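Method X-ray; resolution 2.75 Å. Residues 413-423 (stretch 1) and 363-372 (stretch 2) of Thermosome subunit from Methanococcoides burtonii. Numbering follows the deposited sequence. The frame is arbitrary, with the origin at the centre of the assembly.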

# COMPACT_ATOMS: atom_id res chain seq x y z
N ILE A 413 -15.00 -4.24 -30.66
CA ILE A 413 -14.11 -4.67 -29.57
C ILE A 413 -14.58 -5.95 -28.90
O ILE A 413 -13.77 -6.81 -28.57
CB ILE A 413 -13.98 -3.58 -28.49
CG1 ILE A 413 -13.44 -2.28 -29.08
CG2 ILE A 413 -13.11 -4.10 -27.34
CD1 ILE A 413 -12.09 -2.42 -29.68
N MET A 414 -15.90 -6.07 -28.68
CA MET A 414 -16.47 -7.24 -28.02
C MET A 414 -16.36 -8.51 -28.87
O MET A 414 -16.09 -9.60 -28.36
CB MET A 414 -17.93 -7.00 -27.61
CG MET A 414 -18.10 -6.08 -26.39
SD MET A 414 -16.99 -6.47 -25.02
CE MET A 414 -17.45 -8.16 -24.65
N VAL A 415 -16.58 -8.36 -30.17
CA VAL A 415 -16.39 -9.47 -31.08
C VAL A 415 -14.96 -9.96 -30.94
O VAL A 415 -14.71 -11.13 -30.71
CB VAL A 415 -16.69 -9.04 -32.53
CG1 VAL A 415 -16.08 -10.01 -33.54
CG2 VAL A 415 -18.19 -8.87 -32.72
N GLU A 416 -14.03 -9.03 -31.05
CA GLU A 416 -12.62 -9.37 -31.00
C GLU A 416 -12.21 -9.93 -29.63
O GLU A 416 -11.39 -10.84 -29.56
CB GLU A 416 -11.78 -8.16 -31.43
CG GLU A 416 -10.28 -8.35 -31.33
CD GLU A 416 -9.79 -9.46 -32.24
OE1 GLU A 416 -10.61 -9.98 -33.03
OE2 GLU A 416 -8.58 -9.81 -32.16
N LEU A 417 -12.78 -9.40 -28.55
CA LEU A 417 -12.47 -9.94 -27.22
C LEU A 417 -13.02 -11.35 -27.03
O LEU A 417 -12.34 -12.22 -26.49
CB LEU A 417 -12.94 -9.02 -26.08
CG LEU A 417 -12.13 -7.73 -25.93
CD1 LEU A 417 -12.75 -6.79 -24.92
CD2 LEU A 417 -10.67 -8.01 -25.60
N ARG A 418 -14.25 -11.57 -27.49
CA ARG A 418 -14.83 -12.91 -27.40
C ARG A 418 -14.06 -13.92 -28.22
O ARG A 418 -13.83 -15.03 -27.76
CB ARG A 418 -16.30 -12.90 -27.80
CG ARG A 418 -17.19 -12.35 -26.71
CD ARG A 418 -18.61 -12.74 -26.93
NE ARG A 418 -19.48 -12.23 -25.88
CZ ARG A 418 -20.77 -12.52 -25.80
NH1 ARG A 418 -21.32 -13.31 -26.71
NH2 ARG A 418 -21.51 -12.02 -24.82
N SER A 419 -13.67 -13.52 -29.42
CA SER A 419 -12.92 -14.41 -30.29
C SER A 419 -11.64 -14.82 -29.57
O SER A 419 -11.39 -16.00 -29.34
CB SER A 419 -12.60 -13.72 -31.62
OG SER A 419 -11.58 -14.41 -32.32
N GLN A 420 -10.84 -13.84 -29.19
CA GLN A 420 -9.57 -14.14 -28.54
C GLN A 420 -9.71 -14.93 -27.23
O GLN A 420 -8.94 -15.84 -26.97
CB GLN A 420 -8.74 -12.87 -28.36
CG GLN A 420 -8.02 -12.50 -29.62
CD GLN A 420 -6.84 -11.61 -29.36
OE1 GLN A 420 -6.76 -10.50 -29.88
NE2 GLN A 420 -5.92 -12.09 -28.52
N HIS A 421 -10.70 -14.59 -26.41
CA HIS A 421 -10.91 -15.35 -25.19
C HIS A 421 -11.42 -16.77 -25.43
O HIS A 421 -10.90 -17.73 -24.85
CB HIS A 421 -11.78 -14.58 -24.21
CG HIS A 421 -11.00 -13.59 -23.40
ND1 HIS A 421 -10.65 -13.82 -22.08
CD2 HIS A 421 -10.47 -12.39 -23.73
CE1 HIS A 421 -9.95 -12.79 -21.63
NE2 HIS A 421 -9.82 -11.91 -22.61
N GLU A 422 -12.42 -16.90 -26.30
CA GLU A 422 -12.91 -18.20 -26.73
C GLU A 422 -11.75 -19.07 -27.20
O GLU A 422 -11.77 -20.29 -27.04
CB GLU A 422 -13.94 -18.06 -27.86
CG GLU A 422 -15.30 -17.53 -27.43
CD GLU A 422 -16.17 -17.11 -28.61
OE1 GLU A 422 -15.77 -17.31 -29.79
OE2 GLU A 422 -17.26 -16.57 -28.35
N LYS A 423 -10.75 -18.44 -27.79
CA LYS A 423 -9.60 -19.16 -28.34
C LYS A 423 -8.44 -19.32 -27.34
O LYS A 423 -7.38 -19.82 -27.71
CB LYS A 423 -9.12 -18.49 -29.64
CG LYS A 423 -10.09 -18.62 -30.82
CD LYS A 423 -9.57 -17.88 -32.05
CE LYS A 423 -10.42 -18.14 -33.29
NZ LYS A 423 -11.78 -17.54 -33.17
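Stretch 2, residues 363-372: GSSEVELSLR

Two helices that cross at a steep angle can share only a short length of surface, and the contact then tends to be concentrated in a few residues. The pairing of residues 363-372 with residues 413-423 in this thermosome subunit illustrates the principle. Stretch 1 is helical from Ile413, where the helix is already under way, through Glu422, and Lys423 leaves it. Stretch 2 enters its helix at Ser364 and is still helical at Arg372, with Gly363 in the N-cap position. The backbone of Gly363, at phi 83° and psi 0°, would jam a CB against the preceding carbonyl oxygen, so this conformation by itself calls for glycine. From there the regular ladder begins, with Val367 N hydrogen-bonded to Gly363 O at 3.1 Å.

The N-to-C directions of the two helices differ by 66°, with a signed crossing angle of -66°, and the axes approach to 10.0 Å. The second helix therefore lies obliquely across the first, meeting it mainly near the C-terminal end of the first. The register reflects this: His421 CA lies 6.5 Å from Glu368 CA, and Glu422 CA lies 7.8 Å from Leu371 CA. Only 392 Å² of surface is buried, both sides summed, and His421 and Val367 account for nearly half of it.

His421 is the centre of the contact. Its CA-to-CB bond points toward stretch 2, and with chi1 at -83° (m) the imidazole ring reaches the other helix. Val367, also directed toward its partner, places CG1 over one ring face, 3.8 Å from the centroid of the His421 ring and 22° off the ring normal, a CH-pi arrangement. At the ring edge, near its plane, His421 ND1 donates a hydrogen bond to Glu368 OE1 at 2.4 Å, a very short separation whose exact value deserves caution at 2.75 Å resolution. The angle of 161° at the hydrogen is favourable. His421 CE1 also comes within 3.0 Å of Ser364 O, while NE2 is hydrogen-bonded elsewhere in the structure.

Glu368 shows how a side chain can serve two helices at once. Its CA-to-CB bond points sideways, yet its carboxylate comes nearer to stretch 1 and supplies OE1 to the histidine. The other oxygen, Glu368 OE2, accepts a hydrogen bond from Arg372 NE at 2.7 Å, part of a salt bridge one turn along the same helix. One carboxylate thus links a contact between helices to a contact within one.

Apolar packing extends the contact toward the start of stretch 1, and looser contacts follow on the C-terminal side. One turn before the histidine, Leu417 CD1 lies 4.1 Å from Val367 CG2, and about two turns before it, Met414 CE reaches the same methyl, Val367 CG2, at 4.3 Å although its CA-to-CB bond points sideways. At the histidine's own carbonyl and just after it, Leu371 makes loose contacts: Leu371 CD2 is 4.3 Å from His421 O, and Leu371 CD1 is 4.3 Å from Glu422 CG.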

# COMPACT_ATOMS: atom_id res chain seq x y z
N GLY A 363 -10.50 -5.10 -19.44
CA GLY A 363 -11.71 -5.87 -19.58
C GLY A 363 -11.43 -7.34 -19.80
O GLY A 363 -12.35 -8.15 -19.93
N SER A 364 -10.15 -7.69 -19.83
CA SER A 364 -9.76 -9.09 -20.01
C SER A 364 -10.45 -10.03 -19.01
O SER A 364 -10.96 -11.07 -19.41
CB SER A 364 -8.23 -9.26 -19.95
OG SER A 364 -7.74 -9.04 -18.64
N SER A 365 -10.48 -9.67 -17.72
CA SER A 365 -11.01 -10.58 -16.70
C SER A 365 -12.54 -10.61 -16.65
O SER A 365 -13.14 -11.62 -16.28
CB SER A 365 -10.43 -10.25 -15.31
OG SER A 365 -11.03 -9.10 -14.76
N GLU A 366 -13.18 -9.52 -17.04
CA GLU A 366 -14.62 -9.52 -17.09
C GLU A 366 -15.11 -10.44 -18.21
O GLU A 366 -16.05 -11.22 -18.04
CB GLU A 366 -15.14 -8.10 -17.27
CG GLU A 366 -15.11 -7.28 -15.98
CD GLU A 366 -13.78 -6.58 -15.73
OE1 GLU A 366 -12.85 -6.69 -16.56
OE2 GLU A 366 -13.66 -5.90 -14.69
N VAL A 367 -14.44 -10.35 -19.36
CA VAL A 367 -14.74 -11.19 -20.51
C VAL A 367 -14.53 -12.68 -20.21
O VAL A 367 -15.40 -13.50 -20.49
CB VAL A 367 -13.87 -10.76 -21.69
CG1 VAL A 367 -13.98 -11.72 -22.86
CG2 VAL A 367 -14.24 -9.35 -22.08
N GLU A 368 -13.37 -13.02 -19.63
CA GLU A 368 -13.11 -14.38 -19.16
C GLU A 368 -14.16 -14.84 -18.14
O GLU A 368 -14.75 -15.90 -18.29
CB GLU A 368 -11.70 -14.50 -18.56
CG GLU A 368 -11.18 -15.93 -18.50
CD GLU A 368 -11.07 -16.56 -19.88
OE1 GLU A 368 -10.77 -15.83 -20.85
OE2 GLU A 368 -11.29 -17.79 -20.01
N LEU A 369 -14.38 -14.04 -17.10
CA LEU A 369 -15.42 -14.36 -16.13
C LEU A 369 -16.75 -14.57 -16.82
O LEU A 369 -17.39 -15.60 -16.61
CB LEU A 369 -15.55 -13.26 -15.09
CG LEU A 369 -14.41 -13.30 -14.08
CD1 LEU A 369 -14.55 -12.16 -13.11
CD2 LEU A 369 -14.46 -14.61 -13.36
N SER A 370 -17.16 -13.61 -17.64
CA SER A 370 -18.44 -13.69 -18.33
C SER A 370 -18.57 -14.97 -19.14
O SER A 370 -19.59 -15.66 -19.07
CB SER A 370 -18.63 -12.50 -19.25
OG SER A 370 -19.78 -12.68 -20.06
N LEU A 371 -17.54 -15.29 -19.90
CA LEU A 371 -17.54 -16.49 -20.71
C LEU A 371 -17.68 -17.75 -19.84
O LEU A 371 -18.57 -18.57 -20.06
CB LEU A 371 -16.27 -16.57 -21.55
CG LEU A 371 -16.07 -17.90 -22.27
CD1 LEU A 371 -17.01 -18.00 -23.46
CD2 LEU A 371 -14.62 -18.06 -22.71
N ARG A 372 -16.81 -17.90 -18.86
CA ARG A 372 -16.81 -19.09 -18.03
C ARG A 372 -18.01 -19.16 -17.11
O ARG A 372 -18.34 -20.21 -16.59
CB ARG A 372 -15.55 -19.16 -17.18
CG ARG A 372 -14.30 -19.35 -17.99
CD ARG A 372 -13.10 -19.02 -17.12
NE ARG A 372 -11.85 -19.24 -17.83
CZ ARG A 372 -11.04 -20.26 -17.60
NH1 ARG A 372 -11.35 -21.15 -16.67
NH2 ARG A 372 -9.91 -20.39 -18.29